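Local coordinates for catalytic domain of the nuclear inclusion protein A (nia) (Tobacco etch virus, PDB 1LVM), which acts as a chymotrypsin-like cysteine protease that cleaves peptide substrates in a sequence-specific manner, at residues 31-36 with 58-63. The protein carries 1 engineered substitution. Sequence-based numbering, arbitrary orientation.
Sequences NESDGH and RNNGTL
Glu-32 and Thr-62 form the hydrogen-bonded antiparallel pair between strands 26-33 and 62-67: Glu-32 N reaches Thr-62 O, and Thr-62 N returns to Glu-32 O, each at 3.0 Å. The latter oxygen also receives a CA-H contact from Gly-61. Asn-31 CG stands anti to its backbone N (chi1 175°), and its ND2 donates to Arg-58 O at 2.9 Å, from above the carbonyl plane; the same amide nitrogen also serves Leu-55 O, while Asn-31 OD1 accepts a hydrogen bond from a water that accepts from Asn-60 N. Around the type I' turn 33-36, which links strands 26-33 and 36-45, Asp-34 OD1 accepts Asn-60 ND2 at 2.9 Å on the syn side, and Asp-34 OD2 accepts Ser-33 OG at 2.7 Å from above the carboxylate plane. Arg-58 lays its guanidinium on one face of the His-36 ring, centres 3.6 Å apart and planes 6° from parallel, with NH2 over the ring centre. Other waters bridge Arg-58 NH1 to Asn-31 O and Asp-34 N to Asn-60 O. Residues 58-60 are thus held to the hairpin by side-chain amides, a carboxylate, waters and a guanidinium stack, a largely polar closure beside the turn.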
loop_
_atom_site.group_PDB
_atom_site.type_symbol
_atom_site.label_atom_id
_atom_site.label_comp_id
_atom_site.label_asym_id
_atom_site.label_seq_id
_atom_site.Cartn_x
_atom_site.Cartn_y
_atom_site.Cartn_z
ATOM N N ASN A 31 3.198 6.723 12.155
ATOM C CA ASN A 31 4.532 6.594 12.784
ATOM C C ASN A 31 4.854 7.962 13.384
ATOM O O ASN A 31 5.090 8.925 12.667
ATOM C CB ASN A 31 5.564 6.205 11.704
ATOM C CG ASN A 31 7.019 6.159 12.229
ATOM O OD1 ASN A 31 7.273 6.427 13.390
ATOM N ND2 ASN A 31 7.954 5.741 11.367
ATOM N N GLU A 32 4.873 8.041 14.710
ATOM C CA GLU A 32 5.140 9.307 15.343
ATOM C C GLU A 32 6.556 9.256 15.960
ATOM O O GLU A 32 6.843 8.440 16.856
ATOM C CB GLU A 32 4.048 9.554 16.402
ATOM C CG GLU A 32 4.133 10.863 17.090
ATOM C CD GLU A 32 3.000 11.032 18.090
ATOM O OE1 GLU A 32 3.076 10.421 19.180
ATOM O OE2 GLU A 32 2.034 11.759 17.787
ATOM N N SER A 33 7.430 10.126 15.472
ATOM C CA SER A 33 8.799 10.061 15.958
ATOM C C SER A 33 9.505 11.398 15.760
ATOM O O SER A 33 9.342 12.012 14.707
ATOM C CB SER A 33 9.539 8.980 15.146
ATOM O OG SER A 33 10.856 8.807 15.554
ATOM N N ASP A 34 10.252 11.833 16.776
ATOM C CA ASP A 34 11.080 13.037 16.668
ATOM C C ASP A 34 10.308 14.306 16.366
ATOM O O ASP A 34 10.824 15.156 15.672
ATOM C CB ASP A 34 12.100 12.828 15.518
ATOM C CG ASP A 34 12.907 11.505 15.639
ATOM O OD1 ASP A 34 13.705 11.391 16.598
ATOM O OD2 ASP A 34 12.755 10.583 14.775
ATOM N N GLY A 35 9.079 14.450 16.836
ATOM C CA GLY A 35 8.364 15.678 16.510
ATOM C C GLY A 35 7.629 15.586 15.182
ATOM O O GLY A 35 6.904 16.513 14.806
ATOM N N HIS A 36 7.803 14.464 14.471
ATOM C CA HIS A 36 7.101 14.258 13.215
ATOM C C HIS A 36 6.026 13.185 13.344
ATOM O O HIS A 36 6.038 12.347 14.256
ATOM C CB HIS A 36 8.050 13.838 12.097
ATOM C CG HIS A 36 8.989 14.927 11.670
ATOM N ND1 HIS A 36 8.715 15.769 10.610
ATOM C CD2 HIS A 36 10.229 15.244 12.095
ATOM C CE1 HIS A 36 9.762 16.543 10.388
ATOM N NE2 HIS A 36 10.695 16.243 11.274
ATOM N N ARG A 58 11.653 7.735 9.333
ATOM C CA ARG A 58 12.161 7.789 10.695
ATOM C C ARG A 58 11.829 6.470 11.378
ATOM O O ARG A 58 10.862 5.821 11.024
ATOM C CB ARG A 58 11.480 8.941 11.446
ATOM C CG ARG A 58 12.053 10.272 10.917
ATOM C CD ARG A 58 11.392 11.525 11.436
ATOM N NE ARG A 58 11.362 12.511 10.349
ATOM C CZ ARG A 58 10.384 12.629 9.445
ATOM N NH1 ARG A 58 9.306 11.830 9.484
ATOM N NH2 ARG A 58 10.486 13.537 8.486
ATOM N N ASN A 59 12.607 6.063 12.364
ATOM C CA ASN A 59 12.295 4.833 13.075
ATOM C C ASN A 59 12.828 5.027 14.503
ATOM O O ASN A 59 13.895 4.521 14.860
ATOM C CB ASN A 59 12.930 3.652 12.349
ATOM C CG ASN A 59 12.449 2.278 12.916
ATOM O OD1 ASN A 59 11.848 2.204 13.980
ATOM N ND2 ASN A 59 12.780 1.212 12.232
ATOM N N ASN A 60 12.075 5.769 15.323
ATOM C CA ASN A 60 12.583 6.110 16.653
ATOM C C ASN A 60 11.417 6.553 17.536
ATOM O O ASN A 60 11.553 7.467 18.352
ATOM C CB ASN A 60 13.631 7.237 16.448
ATOM C CG ASN A 60 14.335 7.620 17.726
ATOM O OD1 ASN A 60 14.687 6.746 18.479
ATOM N ND2 ASN A 60 14.491 8.939 17.989
ATOM N N GLY A 61 10.258 5.928 17.348
ATOM C CA GLY A 61 9.082 6.359 18.099
ATOM C C GLY A 61 8.078 5.270 18.218
ATOM O O GLY A 61 8.456 4.133 18.539
ATOM N N THR A 62 6.808 5.617 17.968
ATOM C CA THR A 62 5.704 4.692 18.138
ATOM C C THR A 62 4.934 4.450 16.840
ATOM O O THR A 62 4.959 5.258 15.943
ATOM C CB THR A 62 4.675 5.223 19.177
ATOM O OG1 THR A 62 4.048 6.440 18.682
ATOM C CG2 THR A 62 5.392 5.534 20.512
ATOM N N LEU A 63 4.256 3.314 16.755
ATOM C CA LEU A 63 3.431 3.072 15.558
ATOM C C LEU A 63 2.007 2.786 15.979
ATOM O O LEU A 63 1.761 1.782 16.682
ATOM C CB LEU A 63 3.931 1.867 14.736
ATOM C CG LEU A 63 3.142 1.635 13.431
ATOM C CD1 LEU A 63 3.431 2.836 12.433
ATOM C CD2 LEU A 63 3.564 0.324 12.761
HETATM O O HOH W 1 7.427 10.065 11.472
HETATM O O HOH W 2 9.573 6.017 14.350
HETATM O O HOH W 3 4.489 8.670 20.175
HETATM O O HOH W 4 10.678 10.270 18.979
#